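Local coordinates for protein pyruvate formate-lyase 2 (Archaeoglobus fulgidus, PDB 2F3O) that is a glycyl radical enzyme of unknown function, related to pyruvate formate-lyase and glycerol dehydratase and probably a lyase, at residues A[439-451]-A[630-643]. Residues are numbered along the deposited sequence; the frame is centred on the assembly and turned at random.
Sequences SDAALINVAKALE and YPMTTNVGFGFFTS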
loop_
_atom_site.group_PDB
_atom_site.type_symbol
_atom_site.label_atom_id
_atom_site.label_comp_id
_atom_site.label_asym_id
_atom_site.label_seq_id
_atom_site.Cartn_x
_atom_site.Cartn_y
_atom_site.Cartn_z
ATOM N N SER A 439 -23.687 -14.871 -1.300
ATOM C CA SER A 439 -24.602 -14.554 -2.353
ATOM C C SER A 439 -26.039 -14.384 -1.877
ATOM O O SER A 439 -26.858 -13.834 -2.593
ATOM C CB SER A 439 -24.491 -15.586 -3.448
ATOM O OG SER A 439 -25.175 -16.759 -3.058
ATOM N N ASP A 440 -26.349 -14.829 -0.665
ATOM C CA ASP A 440 -27.652 -14.510 -0.088
ATOM C C ASP A 440 -27.457 -13.860 1.255
ATOM O O ASP A 440 -27.895 -14.393 2.260
ATOM C CB ASP A 440 -28.523 -15.753 0.082
ATOM C CG ASP A 440 -30.010 -15.419 0.125
ATOM O OD1 ASP A 440 -30.377 -14.284 -0.219
ATOM O OD2 ASP A 440 -30.818 -16.287 0.504
ATOM N N ALA A 441 -26.798 -12.713 1.276
ATOM C CA ALA A 441 -26.403 -12.136 2.546
ATOM C C ALA A 441 -27.556 -11.392 3.184
ATOM O O ALA A 441 -27.668 -11.350 4.417
ATOM C CB ALA A 441 -25.233 -11.239 2.372
ATOM N N ALA A 442 -28.401 -10.809 2.337
ATOM C CA ALA A 442 -29.674 -10.246 2.782
ATOM C C ALA A 442 -30.738 -10.326 1.718
ATOM O O ALA A 442 -30.459 -10.498 0.530
ATOM C CB ALA A 442 -29.518 -8.806 3.235
ATOM N N LEU A 443 -31.973 -10.195 2.184
ATOM C CA LEU A 443 -33.166 -10.051 1.335
ATOM C C LEU A 443 -33.921 -8.815 1.824
ATOM O O LEU A 443 -34.153 -8.659 3.018
ATOM C CB LEU A 443 -34.038 -11.313 1.442
ATOM C CG LEU A 443 -33.373 -12.608 0.929
ATOM C CD1 LEU A 443 -33.240 -13.655 2.032
ATOM C CD2 LEU A 443 -34.079 -13.158 -0.309
ATOM N N ILE A 444 -34.274 -7.914 0.924
ATOM C CA ILE A 444 -34.878 -6.648 1.338
ATOM C C ILE A 444 -36.298 -6.458 0.817
ATOM O O ILE A 444 -36.562 -6.592 -0.381
ATOM C CB ILE A 444 -34.028 -5.471 0.867
ATOM C CG1 ILE A 444 -32.694 -5.474 1.599
ATOM C CG2 ILE A 444 -34.747 -4.151 1.073
ATOM C CD1 ILE A 444 -31.662 -4.641 0.917
ATOM N N ASN A 445 -37.210 -6.155 1.734
ATOM C CA ASN A 445 -38.587 -5.836 1.390
ATOM C C ASN A 445 -38.668 -4.424 0.874
ATOM O O ASN A 445 -38.782 -3.492 1.667
ATOM C CB ASN A 445 -39.456 -5.946 2.643
ATOM C CG ASN A 445 -40.924 -5.799 2.356
ATOM O OD1 ASN A 445 -41.340 -5.721 1.189
ATOM N ND2 ASN A 445 -41.732 -5.762 3.420
ATOM N N VAL A 446 -38.648 -4.256 -0.445
ATOM C CA VAL A 446 -38.681 -2.913 -1.005
ATOM C C VAL A 446 -40.101 -2.337 -1.001
ATOM O O VAL A 446 -40.286 -1.134 -1.171
ATOM C CB VAL A 446 -38.043 -2.836 -2.402
ATOM C CG1 VAL A 446 -36.857 -3.746 -2.463
ATOM C CG2 VAL A 446 -39.047 -3.193 -3.496
ATOM N N ALA A 447 -41.097 -3.193 -0.775
ATOM C CA ALA A 447 -42.453 -2.710 -0.570
ATOM C C ALA A 447 -42.519 -1.882 0.704
ATOM O O ALA A 447 -43.157 -0.825 0.741
ATOM C CB ALA A 447 -43.445 -3.843 -0.542
ATOM N N LYS A 448 -41.801 -2.321 1.723
ATOM C CA LYS A 448 -41.708 -1.558 2.938
ATOM C C LYS A 448 -41.116 -0.168 2.691
ATOM O O LYS A 448 -41.416 0.756 3.430
ATOM C CB LYS A 448 -40.912 -2.338 3.984
ATOM C CG LYS A 448 -41.117 -1.873 5.417
ATOM C CD LYS A 448 -42.577 -1.851 5.818
ATOM C CE LYS A 448 -43.084 -3.254 6.065
ATOM N NZ LYS A 448 -44.528 -3.293 6.377
ATOM N N ALA A 449 -40.315 -0.005 1.639
ATOM C CA ALA A 449 -39.732 1.304 1.338
ATOM C C ALA A 449 -40.815 2.267 0.905
ATOM O O ALA A 449 -40.855 3.401 1.359
ATOM C CB ALA A 449 -38.657 1.200 0.277
ATOM N N LEU A 450 -41.706 1.773 0.051
ATOM C CA LEU A 450 -42.857 2.517 -0.440
ATOM C C LEU A 450 -43.835 2.840 0.679
ATOM O O LEU A 450 -44.366 3.946 0.746
ATOM C CB LEU A 450 -43.559 1.705 -1.519
ATOM C CG LEU A 450 -44.931 2.173 -1.979
ATOM C CD1 LEU A 450 -44.815 3.414 -2.811
ATOM C CD2 LEU A 450 -45.540 1.080 -2.775
ATOM N N GLU A 451 -44.059 1.871 1.556
ATOM C CA GLU A 451 -44.882 2.069 2.741
ATOM C C GLU A 451 -44.325 3.222 3.588
ATOM O O GLU A 451 -45.071 4.125 3.948
ATOM C CB GLU A 451 -44.974 0.751 3.527
ATOM C CG GLU A 451 -45.828 0.743 4.772
ATOM C CD GLU A 451 -46.178 -0.677 5.217
ATOM O OE1 GLU A 451 -46.438 -0.919 6.419
ATOM O OE2 GLU A 451 -46.193 -1.574 4.356
ATOM N N TYR A 630 -34.212 -12.043 -6.083
ATOM C CA TYR A 630 -34.843 -13.338 -5.966
ATOM C C TYR A 630 -35.397 -13.444 -4.567
ATOM O O TYR A 630 -34.841 -12.842 -3.656
ATOM C CB TYR A 630 -33.874 -14.488 -6.322
ATOM C CG TYR A 630 -32.706 -14.697 -5.409
ATOM C CD1 TYR A 630 -32.813 -15.485 -4.264
ATOM C CD2 TYR A 630 -31.481 -14.139 -5.713
ATOM C CE1 TYR A 630 -31.743 -15.667 -3.429
ATOM C CE2 TYR A 630 -30.398 -14.336 -4.906
ATOM C CZ TYR A 630 -30.533 -15.081 -3.755
ATOM O OH TYR A 630 -29.441 -15.260 -2.951
ATOM N N PRO A 631 -36.505 -14.181 -4.390
ATOM C CA PRO A 631 -37.199 -14.077 -3.127
ATOM C C PRO A 631 -36.951 -15.096 -2.029
ATOM O O PRO A 631 -37.241 -14.771 -0.880
ATOM C CB PRO A 631 -38.656 -14.215 -3.556
ATOM C CG PRO A 631 -38.604 -15.113 -4.716
ATOM C CD PRO A 631 -37.252 -15.025 -5.339
ATOM N N MET A 632 -36.443 -16.289 -2.354
ATOM C CA MET A 632 -36.693 -17.509 -1.545
ATOM C C MET A 632 -38.195 -17.623 -1.330
ATOM O O MET A 632 -38.943 -17.527 -2.291
ATOM C CB MET A 632 -35.921 -17.558 -0.213
ATOM C CG MET A 632 -34.396 -17.529 -0.359
ATOM S SD MET A 632 -33.718 -18.635 -1.615
ATOM C CE MET A 632 -34.132 -20.246 -0.945
ATOM N N THR A 633 -38.657 -17.797 -0.100
ATOM C CA THR A 633 -40.086 -17.578 0.128
ATOM C C THR A 633 -40.318 -16.380 1.031
ATOM O O THR A 633 -41.343 -16.303 1.696
ATOM C CB THR A 633 -40.893 -18.833 0.640
ATOM O OG1 THR A 633 -40.541 -19.153 1.986
ATOM C CG2 THR A 633 -40.673 -20.047 -0.241
ATOM N N THR A 634 -39.373 -15.437 1.042
ATOM C CA THR A 634 -39.522 -14.238 1.867
ATOM C C THR A 634 -40.513 -13.257 1.270
ATOM O O THR A 634 -40.931 -12.334 1.951
ATOM C CB THR A 634 -38.204 -13.453 2.095
ATOM O OG1 THR A 634 -37.829 -12.778 0.887
ATOM C CG2 THR A 634 -37.073 -14.357 2.567
ATOM N N ASN A 635 -40.883 -13.442 0.004
ATOM C CA ASN A 635 -41.945 -12.629 -0.577
ATOM C C ASN A 635 -43.255 -12.911 0.128
ATOM O O ASN A 635 -44.076 -12.002 0.300
ATOM C CB ASN A 635 -42.102 -12.854 -2.071
ATOM C CG ASN A 635 -42.651 -14.204 -2.393
ATOM O OD1 ASN A 635 -42.190 -15.213 -1.863
ATOM N ND2 ASN A 635 -43.649 -14.246 -3.257
ATOM N N VAL A 636 -43.419 -14.161 0.570
ATOM C CA VAL A 636 -44.556 -14.551 1.379
ATOM C C VAL A 636 -44.389 -14.005 2.798
ATOM O O VAL A 636 -45.294 -13.361 3.336
ATOM C CB VAL A 636 -44.736 -16.083 1.403
ATOM C CG1 VAL A 636 -45.894 -16.489 2.334
ATOM C CG2 VAL A 636 -44.949 -16.606 -0.011
ATOM N N GLY A 637 -43.220 -14.243 3.383
ATOM C CA GLY A 637 -42.976 -13.881 4.767
ATOM C C GLY A 637 -43.122 -12.393 5.006
ATOM O O GLY A 637 -43.779 -11.984 5.976
ATOM N N PHE A 638 -42.533 -11.593 4.107
ATOM C CA PHE A 638 -42.584 -10.139 4.202
ATOM C C PHE A 638 -43.990 -9.675 3.970
ATOM O O PHE A 638 -44.431 -8.712 4.595
ATOM C CB PHE A 638 -41.708 -9.455 3.155
ATOM C CG PHE A 638 -40.241 -9.502 3.448
ATOM C CD1 PHE A 638 -39.323 -9.572 2.408
ATOM C CD2 PHE A 638 -39.778 -9.476 4.753
ATOM C CE1 PHE A 638 -37.993 -9.611 2.660
ATOM C CE2 PHE A 638 -38.437 -9.520 5.016
ATOM C CZ PHE A 638 -37.542 -9.586 3.970
ATOM N N GLY A 639 -44.670 -10.363 3.050
ATOM C CA GLY A 639 -46.077 -10.126 2.742
ATOM C C GLY A 639 -46.969 -10.076 3.967
ATOM O O GLY A 639 -47.665 -9.084 4.154
ATOM N N PHE A 640 -46.902 -11.120 4.807
ATOM C CA PHE A 640 -47.616 -11.195 6.093
ATOM C C PHE A 640 -47.603 -9.872 6.826
ATOM O O PHE A 640 -48.634 -9.409 7.290
ATOM C CB PHE A 640 -46.974 -12.190 7.070
ATOM C CG PHE A 640 -47.008 -13.636 6.636
ATOM C CD1 PHE A 640 -48.017 -14.129 5.820
ATOM C CD2 PHE A 640 -46.037 -14.527 7.113
ATOM C CE1 PHE A 640 -48.034 -15.484 5.436
ATOM C CE2 PHE A 640 -46.050 -15.877 6.751
ATOM C CZ PHE A 640 -47.053 -16.358 5.905
ATOM N N PHE A 641 -46.420 -9.274 6.926
ATOM C CA PHE A 641 -46.215 -8.054 7.703
ATOM C C PHE A 641 -46.109 -6.791 6.844
ATOM O O PHE A 641 -45.678 -5.742 7.336
ATOM C CB PHE A 641 -44.972 -8.191 8.588
ATOM C CG PHE A 641 -44.943 -9.454 9.383
ATOM C CD1 PHE A 641 -45.657 -9.553 10.554
ATOM C CD2 PHE A 641 -44.210 -10.549 8.951
ATOM C CE1 PHE A 641 -45.645 -10.718 11.278
ATOM C CE2 PHE A 641 -44.195 -11.713 9.669
ATOM C CZ PHE A 641 -44.910 -11.801 10.835
ATOM N N THR A 642 -46.489 -6.898 5.568
ATOM C CA THR A 642 -46.632 -5.727 4.702
ATOM C C THR A 642 -48.103 -5.294 4.638
ATOM O O THR A 642 -48.989 -6.113 4.381
ATOM C CB THR A 642 -46.071 -5.985 3.296
ATOM O OG1 THR A 642 -44.681 -6.280 3.406
ATOM C CG2 THR A 642 -46.204 -4.768 2.413
ATOM N N SER A 643 -48.346 -4.004 4.884
ATOM C CA SER A 643 -49.673 -3.426 4.803
ATOM C C SER A 643 -50.177 -3.390 3.362
ATOM O O SER A 643 -49.459 -3.774 2.427
ATOM C CB SER A 643 -49.644 -2.003 5.335
ATOM O OG SER A 643 -49.200 -1.110 4.330
#
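Asn445 lies flat against Phe638 where strand 435-445 runs over helix 634-640. The planes of its amide and the ring are nearly parallel, 5° apart. Its CB sits over one face of the ring, 3.8 Å from the centroid, a CH-pi contact. With CG anti to the backbone N (chi1 -173°), the amide reaches past the ring to Thr642. There Asn445 ND2 donates to Thr642 OG1 at 3.0 Å, and Ser143 O takes a second bond from the same nitrogen. Thr642 OG1 passes its own proton back to Phe638 O. Asn445 OD1 makes weak capping bonds to the N-H groups of Ala447 and Lys448, so this one amide links strand, helix start and the facing helix.

Toward Tyr630, Leu443 takes over. Its CD1 meets Thr634 CG2 at 3.9 Å, and its CD2 touches the carbonyl oxygens of Tyr630 and Pro631. Beyond it, Tyr630 OH is 3.0 Å from Asp440 OD1, with carboxylate and ring planes 44° apart. Asp440 OD1 accepts from Gln541 NE2, and a glycerol, probably from the crystallisation liquor, bonds to Asp440 OD2.

At the other end Lys448, bent at chi2 and chi3, brings NZ to Phe641 O at 2.9 Å, in the carbonyl plane on a lone pair. The same NZ forms salt bridges with Glu451 and Asp459. Ser643 N donates to Glu451 OE2 at 3.3 Å, on the syn side, tilted out of the carboxylate plane. Shortening Glu451 to an alanine would probably leave Ser643 N without this acceptor and Lys448 with one carboxylate fewer. The contact thus joins an inner strand of a four-stranded mixed sheet and its following helix to helix 634-640 through Leu443 and Phe638 packing interleaved with buried polar groups, and the paired charges near Lys448 are likely to favour its protonated form.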